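PDB 4WOY: mitochondrial dynamics protein MID49 from Mus musculus, which sits in the mitochondrial outer membrane, recruits the fission mediator DNM1L to the mitochondrial surface and regulates its GTPase activity. Local coordinates for residues L57-Q62 with D208-E213; R216-D221 with T227-L232; L258-E263 with F276-E281. The protein carries 1 engineered substitution. One frame throughout, in Å; residues are numbered along the deposited sequence.

Contact 1. Residues L57-Q62 with D208-E213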
loop_
_atom_site.group_PDB
_atom_site.type_symbol
_atom_site.label_atom_id
_atom_site.label_comp_id
_atom_site.label_asym_id
_atom_site.label_seq_id
_atom_site.Cartn_x
_atom_site.Cartn_y
_atom_site.Cartn_z
ATOM N N LEU A 57 5.094 -8.572 -1.309
ATOM C CA LEU A 57 5.456 -9.831 -1.963
ATOM C C LEU A 57 6.852 -9.740 -2.588
ATOM O O LEU A 57 7.649 -10.670 -2.490
ATOM C CB LEU A 57 4.442 -10.205 -3.042
ATOM C CG LEU A 57 4.972 -11.271 -4.006
ATOM C CD1 LEU A 57 5.132 -12.620 -3.291
ATOM C CD2 LEU A 57 4.081 -11.398 -5.239
ATOM N N TYR A 58 7.131 -8.597 -3.213
ATOM C CA TYR A 58 8.411 -8.357 -3.882
ATOM C C TYR A 58 9.506 -7.822 -2.979
ATOM O O TYR A 58 10.674 -8.072 -3.229
ATOM C CB TYR A 58 8.227 -7.379 -5.059
ATOM C CG TYR A 58 7.494 -7.984 -6.233
ATOM C CD1 TYR A 58 6.104 -8.040 -6.258
ATOM C CD2 TYR A 58 8.188 -8.531 -7.296
ATOM C CE1 TYR A 58 5.419 -8.614 -7.324
ATOM C CE2 TYR A 58 7.515 -9.117 -8.369
ATOM C CZ TYR A 58 6.131 -9.151 -8.374
ATOM O OH TYR A 58 5.464 -9.724 -9.434
ATOM N N ASP A 59 9.143 -7.074 -1.946
ATOM C CA ASP A 59 10.153 -6.369 -1.170
ATOM C C ASP A 59 10.595 -7.190 0.014
ATOM O O ASP A 59 10.014 -7.122 1.094
ATOM C CB ASP A 59 9.609 -5.029 -0.701
ATOM C CG ASP A 59 9.344 -4.097 -1.844
ATOM O OD1 ASP A 59 10.143 -4.107 -2.804
ATOM O OD2 ASP A 59 8.323 -3.379 -1.794
ATOM N N GLY A 60 11.649 -7.956 -0.199
ATOM C CA GLY A 60 12.106 -8.899 0.792
ATOM C C GLY A 60 11.150 -10.072 0.850
ATOM O O GLY A 60 9.985 -9.981 0.455
ATOM N N LEU A 61 11.647 -11.180 1.371
ATOM C CA LEU A 61 10.832 -12.358 1.582
ATOM C C LEU A 61 10.687 -12.530 3.103
ATOM O O LEU A 61 11.377 -11.838 3.859
ATOM C CB LEU A 61 11.452 -13.571 0.865
ATOM C CG LEU A 61 10.674 -13.996 -0.394
ATOM C CD1 LEU A 61 10.472 -12.824 -1.339
ATOM C CD2 LEU A 61 11.379 -15.149 -1.102
ATOM N N GLN A 62 9.777 -13.387 3.566
ATOM C CA GLN A 62 8.879 -14.173 2.718
ATOM C C GLN A 62 7.439 -13.757 3.021
ATOM O O GLN A 62 6.653 -14.530 3.579
ATOM C CB GLN A 62 9.111 -15.683 2.940
ATOM C CG GLN A 62 10.584 -16.042 3.198
ATOM C CD GLN A 62 10.864 -17.538 3.336
ATOM O OE1 GLN A 62 9.985 -18.382 3.147
ATOM N NE2 GLN A 62 12.110 -17.869 3.648
ATOM N N ASP A 208 1.205 8.201 -1.272
ATOM C CA ASP A 208 1.674 6.870 -0.981
ATOM C C ASP A 208 3.104 6.924 -0.457
ATOM O O ASP A 208 4.029 7.207 -1.210
ATOM C CB ASP A 208 1.607 6.007 -2.228
ATOM C CG ASP A 208 2.236 4.638 -2.012
ATOM O OD1 ASP A 208 2.034 4.082 -0.914
ATOM O OD2 ASP A 208 2.942 4.145 -2.923
ATOM N N LEU A 209 3.265 6.667 0.840
ATOM C CA LEU A 209 4.587 6.681 1.468
ATOM C C LEU A 209 5.254 5.301 1.492
ATOM O O LEU A 209 6.367 5.158 2.011
ATOM C CB LEU A 209 4.515 7.236 2.891
ATOM C CG LEU A 209 4.108 8.714 2.964
ATOM C CD1 LEU A 209 4.020 9.247 4.407
ATOM C CD2 LEU A 209 5.038 9.582 2.098
ATOM N N TYR A 210 4.589 4.298 0.926
ATOM C CA TYR A 210 5.086 2.933 1.017
ATOM C C TYR A 210 6.559 2.773 0.514
ATOM O O TYR A 210 7.371 2.189 1.221
ATOM C CB TYR A 210 4.140 1.972 0.269
ATOM C CG TYR A 210 4.692 0.565 0.161
ATOM C CD1 TYR A 210 4.449 -0.380 1.163
ATOM C CD2 TYR A 210 5.482 0.193 -0.924
ATOM C CE1 TYR A 210 4.963 -1.657 1.083
ATOM C CE2 TYR A 210 6.002 -1.072 -1.010
ATOM C CZ TYR A 210 5.738 -2.000 -0.008
ATOM O OH TYR A 210 6.278 -3.253 -0.108
ATOM N N PRO A 211 6.909 3.311 -0.675
ATOM C CA PRO A 211 8.301 3.149 -1.142
ATOM C C PRO A 211 9.346 3.785 -0.222
ATOM O O PRO A 211 10.448 3.259 -0.077
ATOM C CB PRO A 211 8.304 3.850 -2.507
ATOM C CG PRO A 211 6.880 3.811 -2.958
ATOM C CD PRO A 211 6.082 4.015 -1.684
ATOM N N VAL A 212 9.012 4.926 0.370
ATOM C CA VAL A 212 9.925 5.606 1.286
ATOM C C VAL A 212 10.108 4.813 2.573
ATOM O O VAL A 212 11.224 4.672 3.070
ATOM C CB VAL A 212 9.411 7.012 1.640
ATOM C CG1 VAL A 212 10.349 7.679 2.627
ATOM C CG2 VAL A 212 9.253 7.850 0.391
ATOM N N GLU A 213 8.992 4.306 3.098
ATOM C CA GLU A 213 8.961 3.534 4.337
ATOM C C GLU A 213 9.740 2.234 4.215
ATOM O O GLU A 213 10.512 1.883 5.107
ATOM C CB GLU A 213 7.514 3.236 4.762
ATOM C CG GLU A 213 6.716 4.481 5.107
ATOM C CD GLU A 213 5.212 4.239 5.204
ATOM O OE1 GLU A 213 4.705 3.274 4.599
ATOM O OE2 GLU A 213 4.534 5.050 5.864
#

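Contact 2. Residues R216-D221 with T227-L232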
loop_
_atom_site.group_PDB
_atom_site.type_symbol
_atom_site.label_atom_id
_atom_site.label_comp_id
_atom_site.label_asym_id
_atom_site.label_seq_id
_atom_site.Cartn_x
_atom_site.Cartn_y
_atom_site.Cartn_z
ATOM N N ARG A 216 13.462 2.827 4.048
ATOM C CA ARG A 216 13.992 3.186 5.354
ATOM C C ARG A 216 14.194 1.939 6.238
ATOM O O ARG A 216 15.238 1.758 6.859
ATOM C CB ARG A 216 13.052 4.184 6.040
ATOM C CG ARG A 216 13.549 4.700 7.380
ATOM C CD ARG A 216 14.967 5.241 7.252
ATOM N NE ARG A 216 15.462 5.826 8.494
ATOM C CZ ARG A 216 16.748 6.085 8.745
ATOM N NH1 ARG A 216 17.683 5.803 7.841
ATOM N NH2 ARG A 216 17.105 6.630 9.904
ATOM N N LEU A 217 13.187 1.075 6.259
ATOM C CA LEU A 217 13.233 -0.146 7.037
ATOM C C LEU A 217 14.321 -1.082 6.534
ATOM O O LEU A 217 15.019 -1.709 7.329
ATOM C CB LEU A 217 11.877 -0.854 6.999
ATOM C CG LEU A 217 10.863 -0.135 7.876
ATOM C CD1 LEU A 217 9.503 -0.769 7.760
ATOM C CD2 LEU A 217 11.354 -0.102 9.322
ATOM N N ARG A 218 14.439 -1.194 5.214
ATOM C CA ARG A 218 15.498 -1.972 4.614
ATOM C C ARG A 218 16.850 -1.356 4.957
ATOM O O ARG A 218 17.787 -2.064 5.292
ATOM C CB ARG A 218 15.326 -2.058 3.101
ATOM C CG ARG A 218 16.523 -2.712 2.410
ATOM C CD ARG A 218 16.240 -3.105 0.974
ATOM N NE ARG A 218 15.016 -3.890 0.838
ATOM C CZ ARG A 218 13.900 -3.436 0.275
ATOM N NH1 ARG A 218 13.855 -2.195 -0.209
ATOM N NH2 ARG A 218 12.832 -4.224 0.194
ATOM N N ALA A 219 16.929 -0.030 4.908
ATOM C CA ALA A 219 18.182 0.667 5.205
ATOM C C ALA A 219 18.641 0.403 6.628
ATOM O O ALA A 219 19.820 0.114 6.873
ATOM C CB ALA A 219 18.028 2.131 4.985
ATOM N N LEU A 220 17.700 0.502 7.561
ATOM C CA LEU A 220 17.986 0.281 8.970
ATOM C C LEU A 220 18.416 -1.149 9.268
ATOM O O LEU A 220 19.351 -1.367 10.027
ATOM C CB LEU A 220 16.762 0.625 9.822
ATOM C CG LEU A 220 16.368 2.092 9.932
ATOM C CD1 LEU A 220 14.984 2.236 10.550
ATOM C CD2 LEU A 220 17.407 2.829 10.748
ATOM N N ASP A 221 17.730 -2.120 8.680
ATOM C CA ASP A 221 18.024 -3.522 8.962
ATOM C C ASP A 221 19.354 -3.955 8.374
ATOM O O ASP A 221 20.037 -4.807 8.934
ATOM C CB ASP A 221 16.910 -4.426 8.437
ATOM C CG ASP A 221 15.784 -4.613 9.441
ATOM O OD1 ASP A 221 15.940 -4.199 10.617
ATOM O OD2 ASP A 221 14.739 -5.170 9.041
ATOM N N THR A 227 15.847 -6.949 12.726
ATOM C CA THR A 227 14.597 -7.662 12.509
ATOM C C THR A 227 13.384 -6.741 12.452
ATOM O O THR A 227 12.253 -7.166 12.727
ATOM C CB THR A 227 14.364 -8.677 13.621
ATOM O OG1 THR A 227 14.527 -8.013 14.879
ATOM C CG2 THR A 227 15.372 -9.815 13.533
ATOM N N ARG A 228 13.606 -5.478 12.113
ATOM C CA ARG A 228 12.492 -4.539 12.057
ATOM C C ARG A 228 11.429 -5.004 11.059
ATOM O O ARG A 228 10.260 -5.126 11.423
ATOM C CB ARG A 228 12.982 -3.136 11.679
ATOM C CG ARG A 228 13.933 -2.524 12.688
ATOM C CD ARG A 228 14.750 -1.405 12.044
ATOM N NE ARG A 228 15.802 -0.896 12.925
ATOM C CZ ARG A 228 17.037 -1.386 12.971
ATOM N NH1 ARG A 228 17.376 -2.420 12.202
ATOM N NH2 ARG A 228 17.932 -0.844 13.788
ATOM N N ARG A 229 11.841 -5.288 9.822
ATOM C CA ARG A 229 10.904 -5.690 8.769
ATOM C C ARG A 229 10.254 -7.014 9.104
ATOM O O ARG A 229 9.095 -7.265 8.772
ATOM C CB ARG A 229 11.596 -5.805 7.408
ATOM C CG ARG A 229 11.909 -4.498 6.714
ATOM C CD ARG A 229 12.858 -4.759 5.565
ATOM N NE ARG A 229 14.002 -5.548 6.040
ATOM C CZ ARG A 229 14.805 -6.279 5.268
ATOM N NH1 ARG A 229 14.611 -6.350 3.954
ATOM N NH2 ARG A 229 15.804 -6.944 5.817
ATOM N N ARG A 230 11.013 -7.870 9.764
ATOM C CA ARG A 230 10.476 -9.127 10.235
ATOM C C ARG A 230 9.365 -8.871 11.279
ATOM O O ARG A 230 8.324 -9.541 11.273
ATOM C CB ARG A 230 11.620 -9.974 10.791
ATOM C CG ARG A 230 11.207 -11.259 11.417
ATOM C CD ARG A 230 12.313 -12.295 11.277
ATOM N NE ARG A 230 12.157 -13.320 12.295
ATOM C CZ ARG A 230 13.165 -13.965 12.849
ATOM N NH1 ARG A 230 14.408 -13.695 12.467
ATOM N NH2 ARG A 230 12.922 -14.875 13.783
ATOM N N LEU A 231 9.584 -7.888 12.154
ATOM C CA LEU A 231 8.596 -7.511 13.163
ATOM C C LEU A 231 7.333 -6.919 12.535
ATOM O O LEU A 231 6.221 -7.138 13.021
ATOM C CB LEU A 231 9.193 -6.517 14.174
ATOM C CG LEU A 231 8.157 -5.962 15.170
ATOM C CD1 LEU A 231 7.632 -7.062 16.067
ATOM C CD2 LEU A 231 8.700 -4.811 16.014
ATOM N N LEU A 232 7.499 -6.143 11.473
ATOM C CA LEU A 232 6.326 -5.569 10.829
ATOM C C LEU A 232 5.427 -6.706 10.291
ATOM O O LEU A 232 4.198 -6.650 10.425
ATOM C CB LEU A 232 6.726 -4.577 9.718
ATOM C CG LEU A 232 5.630 -4.087 8.773
ATOM C CD1 LEU A 232 4.498 -3.366 9.524
ATOM C CD2 LEU A 232 6.258 -3.186 7.729
HETATM O O HOH W 1 13.878 -7.973 9.329
#

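Contact 3. Residues L258-E263 with F276-E281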
loop_
_atom_site.group_PDB
_atom_site.type_symbol
_atom_site.label_atom_id
_atom_site.label_comp_id
_atom_site.label_asym_id
_atom_site.label_seq_id
_atom_site.Cartn_x
_atom_site.Cartn_y
_atom_site.Cartn_z
ATOM N N LEU A 258 8.562 2.033 12.544
ATOM C CA LEU A 258 9.441 3.173 12.291
ATOM C C LEU A 258 9.767 3.903 13.593
ATOM O O LEU A 258 10.883 4.334 13.795
ATOM C CB LEU A 258 8.821 4.133 11.272
ATOM C CG LEU A 258 8.963 3.618 9.829
ATOM C CD1 LEU A 258 8.156 4.434 8.843
ATOM C CD2 LEU A 258 10.435 3.577 9.414
ATOM N N HIS A 259 8.791 4.030 14.481
ATOM C CA HIS A 259 9.007 4.706 15.748
ATOM C C HIS A 259 10.012 3.971 16.627
ATOM O O HIS A 259 10.963 4.568 17.122
ATOM C CB HIS A 259 7.679 4.864 16.490
ATOM C CG HIS A 259 7.795 5.608 17.783
ATOM N ND1 HIS A 259 7.958 4.975 18.998
ATOM C CD2 HIS A 259 7.783 6.935 18.051
ATOM C CE1 HIS A 259 8.035 5.878 19.957
ATOM N NE2 HIS A 259 7.926 7.075 19.410
ATOM N N LEU A 260 9.808 2.673 16.816
ATOM C CA LEU A 260 10.736 1.875 17.615
ATOM C C LEU A 260 12.025 1.689 16.841
ATOM O O LEU A 260 13.112 1.862 17.392
ATOM C CB LEU A 260 10.150 0.498 17.954
ATOM C CG LEU A 260 8.748 0.379 18.553
ATOM C CD1 LEU A 260 8.459 -1.045 18.960
ATOM C CD2 LEU A 260 8.606 1.292 19.735
ATOM N N GLY A 261 11.883 1.389 15.547
ATOM C CA GLY A 261 13.015 1.074 14.690
ATOM C C GLY A 261 14.009 2.203 14.535
ATOM O O GLY A 261 15.214 1.950 14.372
ATOM N N GLU A 262 13.516 3.438 14.641
ATOM C CA GLU A 262 14.364 4.623 14.571
ATOM C C GLU A 262 15.033 4.837 15.904
ATOM O O GLU A 262 15.003 5.938 16.438
ATOM C CB GLU A 262 13.576 5.891 14.188
ATOM C CG GLU A 262 13.060 5.999 12.744
ATOM C CD GLU A 262 14.143 6.328 11.735
ATOM O OE1 GLU A 262 15.170 6.910 12.136
ATOM O OE2 GLU A 262 13.954 6.023 10.538
ATOM N N GLU A 263 15.598 3.773 16.463
ATOM C CA GLU A 263 16.391 3.889 17.676
ATOM C C GLU A 263 17.551 2.906 17.667
ATOM O O GLU A 263 17.442 1.800 17.128
ATOM C CB GLU A 263 15.547 3.650 18.918
ATOM C CG GLU A 263 14.481 4.673 19.139
ATOM C CD GLU A 263 13.792 4.469 20.444
ATOM O OE1 GLU A 263 14.322 3.697 21.266
ATOM O OE2 GLU A 263 12.713 5.061 20.642
ATOM N N PHE A 276 8.514 -6.708 19.974
ATOM C CA PHE A 276 7.119 -7.024 19.745
ATOM C C PHE A 276 6.251 -6.485 20.874
ATOM O O PHE A 276 5.246 -5.835 20.616
ATOM C CB PHE A 276 6.937 -8.532 19.612
ATOM C CG PHE A 276 5.507 -8.962 19.433
ATOM C CD1 PHE A 276 4.949 -9.053 18.174
ATOM C CD2 PHE A 276 4.733 -9.303 20.521
ATOM C CE1 PHE A 276 3.628 -9.466 18.011
ATOM C CE2 PHE A 276 3.416 -9.706 20.365
ATOM C CZ PHE A 276 2.866 -9.788 19.122
ATOM N N LEU A 277 6.648 -6.726 22.123
ATOM C CA LEU A 277 5.828 -6.286 23.243
ATOM C C LEU A 277 5.842 -4.759 23.294
ATOM O O LEU A 277 4.799 -4.118 23.467
ATOM C CB LEU A 277 6.317 -6.879 24.567
ATOM C CG LEU A 277 6.251 -8.412 24.641
ATOM C CD1 LEU A 277 6.772 -8.980 25.973
ATOM C CD2 LEU A 277 4.872 -8.944 24.310
ATOM N N GLN A 278 7.016 -4.184 23.070
ATOM C CA GLN A 278 7.155 -2.737 22.990
ATOM C C GLN A 278 6.236 -2.107 21.935
ATOM O O GLN A 278 5.724 -1.013 22.150
ATOM C CB GLN A 278 8.597 -2.356 22.682
ATOM C CG GLN A 278 8.944 -0.980 23.144
ATOM C CD GLN A 278 10.298 -0.549 22.662
ATOM O OE1 GLN A 278 11.110 -1.378 22.257
ATOM N NE2 GLN A 278 10.568 0.752 22.734
ATOM N N ALA A 279 6.072 -2.776 20.794
ATOM C CA ALA A 279 5.122 -2.338 19.764
ATOM C C ALA A 279 3.679 -2.339 20.259
ATOM O O ALA A 279 2.931 -1.402 20.000
ATOM C CB ALA A 279 5.229 -3.205 18.535
ATOM N N LEU A 280 3.274 -3.399 20.948
ATOM C CA LEU A 280 1.915 -3.461 21.455
ATOM C C LEU A 280 1.717 -2.326 22.449
ATOM O O LEU A 280 0.640 -1.734 22.529
ATOM C CB LEU A 280 1.613 -4.801 22.121
ATOM C CG LEU A 280 1.648 -6.085 21.293
ATOM C CD1 LEU A 280 0.885 -7.164 22.031
ATOM C CD2 LEU A 280 1.117 -5.908 19.892
ATOM N N GLU A 281 2.759 -2.067 23.233
ATOM C CA GLU A 281 2.728 -1.015 24.224
ATOM C C GLU A 281 2.515 0.336 23.583
ATOM O O GLU A 281 1.716 1.151 24.057
ATOM C CB GLU A 281 4.029 -0.990 25.015
ATOM C CG GLU A 281 4.009 -1.877 26.238
ATOM C CD GLU A 281 5.354 -1.959 26.942
ATOM O OE1 GLU A 281 6.260 -1.140 26.634
ATOM O OE2 GLU A 281 5.502 -2.846 27.808
#

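Contact 1. Residues L57-Q62 with D208-E213
D59 of the loop 57-62 and Y210 of 208-213 meet through a single hydrogen bond between two side chains that approach from opposite directions. The loop is set up by L57 and Y58: L57 packs on K25 and V69, and Y58 packs on K25 and A28 of helix 18-42, so both turn toward the domain body rather than Y210. At D59 the side chain swings the other way. Y210 OH donates to the anti lone pair of D59 OD2, at 2.7 Å, and OD2 lies at the ring edge with the carboxylate and ring planes 29° apart. Tyrosine suits the place because its long, flat side chain spans backbones whose nearest CA atoms, those of D59 and P211, are 9.7 Å apart. With CG anti to the backbone N (chi1 172°), the ring projects from the first turn of helix 210-224. The loop joins strands 52-54 and 69-74 of the nucleotidyltransferase-like, MID51-type domain, so the bond ties it to the helix that follows strand 205-208. At its start Y210 N donates a capping bond to D208 OD1 (3.2 Å) from above the D208 carboxylate plane, while D208 OD2 forms a salt bridge with R70.

Contact 2. Residues R216-D221 with T227-L232
The carboxylate of D221 is shared between R228 and R229, each of which grips one oxygen twice. OD1 of D221 receives R228 NH1 on its anti lone pair at 2.8 Å, and the backbone N of R228 on its syn side. The pattern is repeated at OD2, where R229 NE comes to the anti lone pair at 3.1 Å and R229 N to the syn one at 3.0 Å, the latter nearly straight at 175°. Both arginine bonds lie close to the guanidinium planes and form salt bridges. A water adds a further link, donating to D221 OD2 and accepting from R230 N. Aspartate is short enough to fit against the first turn of helix 228-241, whose leading N-H groups have no carbonyl a turn earlier to bond; T227, at the N-cap position, spends its hydroxyl on W267 O instead.

Around this network, R228 runs extended from CG to NE, which carries its guanidinium across L220 at about a right angle; L220 CB lies over one face, 3.6 Å from R228 NE. NH1 of R228 also pairs with D224. R229, bent at chi3 (-51°), lays its CG 3.7 Å from L217 CB and its guanidinium over R218 CA. Beside the polar cluster, L217 CD1 meets L232 CD2 at 4.0 Å, an apolar contact between consecutive helix segments whose N-to-C directions differ by 133°. With two arginines and two helix-start amides turned on it, D221 is probably ionised, and its charge would partly balance the like charges of R218 NE and R229 NH1, 4.0 Å apart.

Contact 3. Residues L258-E263 with F276-E281
The flat amide of Q278 meets a methyl group of L260: CD2 of the leucine lies over one face of the amide, 3.6 Å from Q278 NE2 and 3.8 Å from Q278 CD. The amide N-H bonds therefore do not aim at the methyl, and the contact is one of van der Waals packing. The same CD2 sits in the plane of the H259 ring, at its edge, while that ring stacks on F282, a residue of the second helix. F276 points away from the first helix, with L277 CD2 at its ring edge and L231, L235 and I238 of helix 228-241 about it.

Helices 250-261 and 272-288 meet here within the Mab-21-type HhH/H2TH-like part of the chain, and L260 is the residue by which the end of the first reaches the second. Its CG is anti to the carbonyl carbon (chi1 -50°), and the extended second torsion sends CD1 forward over the backbone of A279, 3.5 Å from A279 N and 3.9 Å from A279 CB. A leucine fits because its two branches divide the work, CD1 resting on A279 and CD2 on the glutamine. Alanine's single methyl lets the branch come right down to the helix backbone, so that the CA atoms of L260 and A279 stand 7.3 Å apart. The straight Q278 chain runs antiparallel to L260, alongside it, and its CB and CG add apolar contact.

Just beyond L260 the first helix stops. E262 N still bonds to L258 O at 2.9 Å, but E262 then forms the centre of an inverse gamma turn, with a weak bond from E263 N to G261 O, though both glutamates are poorly ordered. W267 of the following loop packs on L260.

Helix 210-224 joins contact 1 to contact 2, whose centres lie about 10 Å apart: D59, bonded to Y210 near the helix start, also packs by its CB against R218 NH2 at 3.4 Å. Contact 2 in turn meets contact 3, about 11 Å away between centres, along several lines. R216 NE forms a salt bridge with E262 OE2, R228 NE probably bonds to G261 O at 3.2 Å, and L231 CD1 packs on F276 CA at 3.7 Å. Contacts 1 and 3 are about 18 Å apart between centres and touch where E213 CG meets L258 CD1. Touching both, contact 2 is consistent with a junction between the nucleotidyltransferase-like and the Mab-21-type parts.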